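PDB 2QR3: Two-component system response regulator from Bacteroides fragilis, which probably activates sigma54-dependent transcription as an ATP- and DNA-binding response regulator, the part present here being its N-terminal receiver domain. Local coordinates for residues A[10-16]-A[31-35]; A[49-55]-A[81-87]. Numbering follows the deposited sequence.

Both contacts belong to the one parallel sheet of the receiver domain, and their centres lie about 12 Å apart. Contact 1 ties the start of helix 13-23 and the turn before it to the end of strand 29-33. Contact 2 pairs the two strands 48-54 and 83-88. They meet at the acidic pocket. Asp-11 N lies 3.1 Å from Asp-54 OD2, a probable hydrogen bond. Asp-10 OD1 comes within 3.3 Å of Asp-54 OD2, so like charges are close. Asp-54 is the predicted phosphorylation site and is unmodified here. Packing adds to the junction: Val-15 CG1 is 3.6 Å from Phe-86 CE2.

Contact 1: A[10-16]-A[31-35]; sequences DDNKGVL and ITLSS
Residues 10-12 form the turn into the helix beginning at Lys-13, and 31-33 end a strand. The nearest CA pairs are Asp-11 with Ser-34 (5.3 Å) and Leu-16 with Thr-32 (6.0 Å). Asp-10 is extended, and both its backbone polar atoms are satisfied across the gap. Its N donates to Leu-33 O (3.2 Å, 163°). Its O accepts from Ser-34 OG (2.6 Å; Ser-34 rotamer m). The CA-to-CB bond of Asp-10 points away from 31-35 (chi1 t). Its OD1 accepts from Asn-12 N at 2.8 Å, an Asx turn, while OD2 forms a salt bridge with Lys-109. Asp-11 N donates to Asp-54 OD2. Asn-12 is the N-cap: its OD1 accepts from Gly-14 N (2.8 Å) and weakly from Val-15 N (3.3 Å). Lys-13 NZ donates to Asp-11 O (3.0 Å). Ser-35 OG, at the N-cap of helix 36-45, accepts from Ser-38 N. Leu-16 (m, t) supplies the apolar part, with CD2 3.8 Å from Thr-32 CB; its CD1 also makes a van der Waals contact with Ser-34 OG (3.5 Å). Consecutive acidic residues after the first strand are characteristic of CheY-like receivers, where they line the phosphorylation pocket. The contact joins parts of the beta-alpha-beta unit 5-9, 13-23 and 29-33. Leu-16 also touches Ile-8 of strand 5-9, and Leu-33 packs on Leu-39 and Val-42 of helix 36-45.

Contact 2: A[49-55]-A[81-87]; sequences EVVLLDM and LPVVLFT
Two neighbouring parallel strands, 50-54 and 83-87, run side by side with axes 4.5 Å apart at closest and crossing at -31°. The register is Val-51 with Val-83, Leu-52 with Val-84, Leu-53 with Leu-85 and Asp-54 with Phe-86, at CA distances of 4.8 to 4.9 Å. Five backbone hydrogen bonds join them: Val-51 N to Pro-82 O (3.0 Å), Val-84 N to Val-51 O (2.8 Å), Leu-53 N to Val-84 O (2.8 Å), Phe-86 N to Leu-53 O (2.8 Å) and Met-55 N to Phe-86 O (2.9 Å). CA-H...O contacts add to these, such as Leu-85 CA to Leu-53 O (3.3 Å). Apolar side chains pack on both faces. On one, Leu-52 (t, p) sets CD2 over the Phe-86 ring as a CH-pi contact, 4.0 Å from its centroid, and Leu-52 CD1 is 3.9 Å from Val-84 CG1. On the other, Leu-53 CD2 meets Leu-85 CD2 (4.0 Å), and Val-51 CG2 meets Leu-81 CD2 (3.7 Å). Asp-54, the predicted phosphoacceptor, ends its strand, as in CheY-like receivers; its OD1 accepts from Asn-56 N and its OD2 from Asp-11 N. The pair sits inside the sheet, between strands 5-9 and 105-109. Helix 113-124 packs on Leu-52 and Val-84, and helix 67-77 on Leu-53 and Val-83.

Contact 1: A[10-16]-A[31-35]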
loop_
_atom_site.group_PDB
_atom_site.type_symbol
_atom_site.label_atom_id
_atom_site.label_comp_id
_atom_site.label_asym_id
_atom_site.label_seq_id
_atom_site.Cartn_x
_atom_site.Cartn_y
_atom_site.Cartn_z
ATOM N N ASP A 10 1.585 6.985 -2.867
ATOM C CA ASP A 10 1.222 8.095 -1.955
ATOM C C ASP A 10 1.453 9.424 -2.677
ATOM O O ASP A 10 2.392 9.544 -3.475
ATOM C CB ASP A 10 2.061 8.012 -0.669
ATOM C CG ASP A 10 1.413 8.750 0.521
ATOM O OD1 ASP A 10 1.313 10.004 0.483
ATOM O OD2 ASP A 10 0.986 8.085 1.505
ATOM N N ASP A 11 0.578 10.392 -2.397
ATOM C CA ASP A 11 0.642 11.749 -2.955
ATOM C C ASP A 11 1.769 12.558 -2.322
ATOM O O ASP A 11 2.210 13.563 -2.897
ATOM C CB ASP A 11 -0.669 12.483 -2.669
ATOM C CG ASP A 11 -1.786 12.108 -3.639
ATOM O OD1 ASP A 11 -1.488 11.531 -4.708
ATOM O OD2 ASP A 11 -2.958 12.426 -3.317
ATOM N N ASN A 12 2.209 12.131 -1.140
ATOM C CA ASN A 12 3.142 12.903 -0.314
ATOM C C ASN A 12 4.541 12.359 -0.518
ATOM O O ASN A 12 4.853 11.228 -0.123
ATOM C CB ASN A 12 2.702 12.857 1.163
ATOM C CG ASN A 12 3.634 13.667 2.086
ATOM O OD1 ASN A 12 4.801 13.897 1.768
ATOM N ND2 ASN A 12 3.111 14.079 3.239
ATOM N N LYS A 13 5.385 13.141 -1.204
ATOM C CA LYS A 13 6.718 12.645 -1.562
ATOM C C LYS A 13 7.552 12.354 -0.329
ATOM O O LYS A 13 8.401 11.460 -0.350
ATOM C CB LYS A 13 7.435 13.592 -2.544
ATOM C CG LYS A 13 6.947 13.417 -4.008
ATOM C CD LYS A 13 5.597 14.066 -4.275
ATOM C CE LYS A 13 4.884 13.457 -5.456
ATOM N NZ LYS A 13 3.535 14.106 -5.569
ATOM N N GLY A 14 7.284 13.068 0.766
ATOM C CA GLY A 14 8.049 12.856 2.011
ATOM C C GLY A 14 7.726 11.515 2.626
ATOM O O GLY A 14 8.580 10.865 3.224
ATOM N N VAL A 15 6.467 11.099 2.471
ATOM C CA VAL A 15 6.045 9.786 3.009
ATOM C C VAL A 15 6.782 8.717 2.217
ATOM O O VAL A 15 7.364 7.781 2.794
ATOM C CB VAL A 15 4.506 9.630 2.940
ATOM C CG1 VAL A 15 4.060 8.161 3.148
ATOM C CG2 VAL A 15 3.832 10.551 3.968
ATOM N N LEU A 16 6.832 8.894 0.894
ATOM C CA LEU A 16 7.584 7.963 0.038
ATOM C C LEU A 16 9.062 7.890 0.420
ATOM O O LEU A 16 9.619 6.806 0.552
ATOM C CB LEU A 16 7.447 8.382 -1.427
ATOM C CG LEU A 16 6.013 8.340 -1.967
ATOM C CD1 LEU A 16 6.049 8.771 -3.423
ATOM C CD2 LEU A 16 5.453 6.898 -1.794
ATOM N N ILE A 31 9.337 0.073 -4.669
ATOM C CA ILE A 31 8.935 0.993 -5.720
ATOM C C ILE A 31 7.982 2.029 -5.124
ATOM O O ILE A 31 6.981 1.664 -4.505
ATOM C CB ILE A 31 8.254 0.243 -6.867
ATOM C CG1 ILE A 31 9.264 -0.711 -7.508
ATOM C CG2 ILE A 31 7.694 1.240 -7.875
ATOM C CD1 ILE A 31 8.689 -1.638 -8.562
ATOM N N THR A 32 8.299 3.307 -5.295
ATOM C CA THR A 32 7.421 4.375 -4.800
ATOM C C THR A 32 6.899 5.149 -5.989
ATOM O O THR A 32 7.643 5.382 -6.968
ATOM C CB THR A 32 8.177 5.344 -3.853
ATOM O OG1 THR A 32 9.311 5.906 -4.547
ATOM C CG2 THR A 32 8.657 4.595 -2.597
ATOM N N LEU A 33 5.639 5.555 -5.932
ATOM C CA LEU A 33 5.055 6.331 -7.050
ATOM C C LEU A 33 3.868 7.169 -6.601
ATOM O O LEU A 33 3.329 6.928 -5.534
ATOM C CB LEU A 33 4.636 5.393 -8.186
ATOM C CG LEU A 33 3.678 4.258 -7.846
ATOM C CD1 LEU A 33 2.221 4.731 -8.031
ATOM C CD2 LEU A 33 3.964 3.094 -8.792
ATOM N N SER A 34 3.471 8.141 -7.423
ATOM C CA SER A 34 2.320 8.980 -7.129
ATOM C C SER A 34 1.402 9.109 -8.362
ATOM O O SER A 34 0.466 9.917 -8.379
ATOM C CB SER A 34 2.824 10.368 -6.696
ATOM O OG SER A 34 3.700 10.245 -5.574
ATOM N N SER A 35 1.656 8.292 -9.380
ATOM C CA SER A 35 0.931 8.367 -10.648
ATOM C C SER A 35 0.086 7.125 -10.944
ATOM O O SER A 35 0.619 6.033 -10.939
ATOM C CB SER A 35 1.959 8.540 -11.786
ATOM O OG SER A 35 1.407 8.103 -13.023
#

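Contact 2: A[49-55]-A[81-87]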
loop_
_atom_site.group_PDB
_atom_site.type_symbol
_atom_site.label_atom_id
_atom_site.label_comp_id
_atom_site.label_asym_id
_atom_site.label_seq_id
_atom_site.Cartn_x
_atom_site.Cartn_y
_atom_site.Cartn_z
ATOM N N GLU A 49 4.425 -8.176 -4.130
ATOM C CA GLU A 49 3.895 -9.006 -3.050
ATOM C C GLU A 49 2.864 -8.298 -2.170
ATOM O O GLU A 49 2.073 -8.944 -1.515
ATOM C CB GLU A 49 5.041 -9.552 -2.207
ATOM C CG GLU A 49 5.563 -10.847 -2.884
ATOM C CD GLU A 49 6.707 -11.490 -2.184
ATOM O OE1 GLU A 49 6.614 -11.698 -0.958
ATOM O OE2 GLU A 49 7.687 -11.830 -2.882
ATOM N N VAL A 50 2.887 -6.970 -2.181
ATOM C CA VAL A 50 1.925 -6.190 -1.399
ATOM C C VAL A 50 1.978 -4.747 -1.962
ATOM O O VAL A 50 3.005 -4.356 -2.551
ATOM C CB VAL A 50 2.254 -6.273 0.129
ATOM C CG1 VAL A 50 3.615 -5.719 0.423
ATOM C CG2 VAL A 50 1.173 -5.563 0.988
ATOM N N VAL A 51 0.878 -3.995 -1.809
ATOM C CA VAL A 51 0.830 -2.586 -2.186
ATOM C C VAL A 51 0.443 -1.845 -0.918
ATOM O O VAL A 51 -0.518 -2.246 -0.233
ATOM C CB VAL A 51 -0.252 -2.304 -3.265
ATOM C CG1 VAL A 51 -0.304 -0.787 -3.617
ATOM C CG2 VAL A 51 0.049 -3.087 -4.556
ATOM N N LEU A 52 1.171 -0.780 -0.592
ATOM C CA LEU A 52 0.757 0.141 0.488
ATOM C C LEU A 52 0.124 1.349 -0.199
ATOM O O LEU A 52 0.812 2.073 -0.956
ATOM C CB LEU A 52 1.972 0.591 1.338
ATOM C CG LEU A 52 1.653 1.572 2.499
ATOM C CD1 LEU A 52 0.630 0.933 3.481
ATOM C CD2 LEU A 52 2.965 1.927 3.230
ATOM N N LEU A 53 -1.172 1.546 0.034
ATOM C CA LEU A 53 -1.982 2.526 -0.704
ATOM C C LEU A 53 -2.535 3.668 0.179
ATOM O O LEU A 53 -3.354 3.450 1.096
ATOM C CB LEU A 53 -3.154 1.832 -1.426
ATOM C CG LEU A 53 -4.168 2.696 -2.201
ATOM C CD1 LEU A 53 -3.504 3.388 -3.407
ATOM C CD2 LEU A 53 -5.341 1.786 -2.643
ATOM N N ASP A 54 -2.132 4.894 -0.169
ATOM C CA ASP A 54 -2.617 6.142 0.447
ATOM C C ASP A 54 -4.147 6.223 0.346
ATOM O O ASP A 54 -4.716 6.136 -0.731
ATOM C CB ASP A 54 -1.934 7.308 -0.327
ATOM C CG ASP A 54 -2.343 8.725 0.123
ATOM O OD1 ASP A 54 -3.130 8.942 1.076
ATOM O OD2 ASP A 54 -1.810 9.653 -0.546
ATOM N N MET A 55 -4.794 6.410 1.496
ATOM C CA MET A 55 -6.246 6.478 1.602
ATOM C C MET A 55 -6.757 7.630 0.732
ATOM O O MET A 55 -7.900 7.605 0.246
ATOM C CB MET A 55 -6.571 6.729 3.076
ATOM C CG MET A 55 -7.926 6.378 3.640
ATOM S SD MET A 55 -8.491 4.636 3.606
ATOM C CE MET A 55 -9.516 5.066 2.204
ATOM N N LEU A 81 -3.638 -9.949 -4.883
ATOM C CA LEU A 81 -2.567 -9.040 -4.455
ATOM C C LEU A 81 -2.990 -8.303 -3.175
ATOM O O LEU A 81 -3.979 -7.560 -3.197
ATOM C CB LEU A 81 -2.302 -8.025 -5.582
ATOM C CG LEU A 81 -1.350 -6.865 -5.265
ATOM C CD1 LEU A 81 -0.007 -7.417 -4.769
ATOM C CD2 LEU A 81 -1.175 -6.014 -6.493
ATOM N N PRO A 82 -2.294 -8.543 -2.037
ATOM C CA PRO A 82 -2.679 -7.836 -0.801
ATOM C C PRO A 82 -2.504 -6.325 -0.935
ATOM O O PRO A 82 -1.462 -5.884 -1.416
ATOM C CB PRO A 82 -1.667 -8.351 0.231
ATOM C CG PRO A 82 -1.274 -9.725 -0.310
ATOM C CD PRO A 82 -1.215 -9.527 -1.790
ATOM N N VAL A 83 -3.523 -5.577 -0.510
ATOM C CA VAL A 83 -3.452 -4.115 -0.492
ATOM C C VAL A 83 -3.655 -3.658 0.932
ATOM O O VAL A 83 -4.674 -4.026 1.579
ATOM C CB VAL A 83 -4.549 -3.485 -1.389
ATOM C CG1 VAL A 83 -4.493 -1.939 -1.249
ATOM C CG2 VAL A 83 -4.348 -3.881 -2.857
ATOM N N VAL A 84 -2.689 -2.897 1.443
ATOM C CA VAL A 84 -2.776 -2.355 2.796
ATOM C C VAL A 84 -3.030 -0.842 2.650
ATOM O O VAL A 84 -2.282 -0.177 1.964
ATOM C CB VAL A 84 -1.458 -2.605 3.567
ATOM C CG1 VAL A 84 -1.502 -1.924 4.970
ATOM C CG2 VAL A 84 -1.216 -4.128 3.721
ATOM N N LEU A 85 -4.086 -0.329 3.275
ATOM C CA LEU A 85 -4.404 1.116 3.218
ATOM C C LEU A 85 -3.555 1.881 4.234
ATOM O O LEU A 85 -3.312 1.388 5.342
ATOM C CB LEU A 85 -5.905 1.320 3.506
ATOM C CG LEU A 85 -6.795 0.686 2.423
ATOM C CD1 LEU A 85 -8.228 0.702 2.912
ATOM C CD2 LEU A 85 -6.655 1.462 1.071
ATOM N N PHE A 86 -3.116 3.096 3.861
ATOM C CA PHE A 86 -2.273 3.931 4.723
ATOM C C PHE A 86 -3.169 5.139 5.002
ATOM O O PHE A 86 -3.462 5.926 4.077
ATOM C CB PHE A 86 -1.018 4.344 3.943
ATOM C CG PHE A 86 0.200 4.637 4.781
ATOM C CD1 PHE A 86 0.257 4.378 6.143
ATOM C CD2 PHE A 86 1.360 5.114 4.153
ATOM C CE1 PHE A 86 1.420 4.633 6.901
ATOM C CE2 PHE A 86 2.533 5.360 4.900
ATOM C CZ PHE A 86 2.561 5.119 6.268
ATOM N N THR A 87 -3.603 5.281 6.256
ATOM C CA THR A 87 -4.703 6.196 6.569
ATOM C C THR A 87 -4.367 7.198 7.682
ATOM O O THR A 87 -3.811 6.822 8.697
ATOM C CB THR A 87 -6.009 5.414 6.925
ATOM O OG1 THR A 87 -7.086 6.347 7.103
ATOM C CG2 THR A 87 -5.851 4.646 8.221
#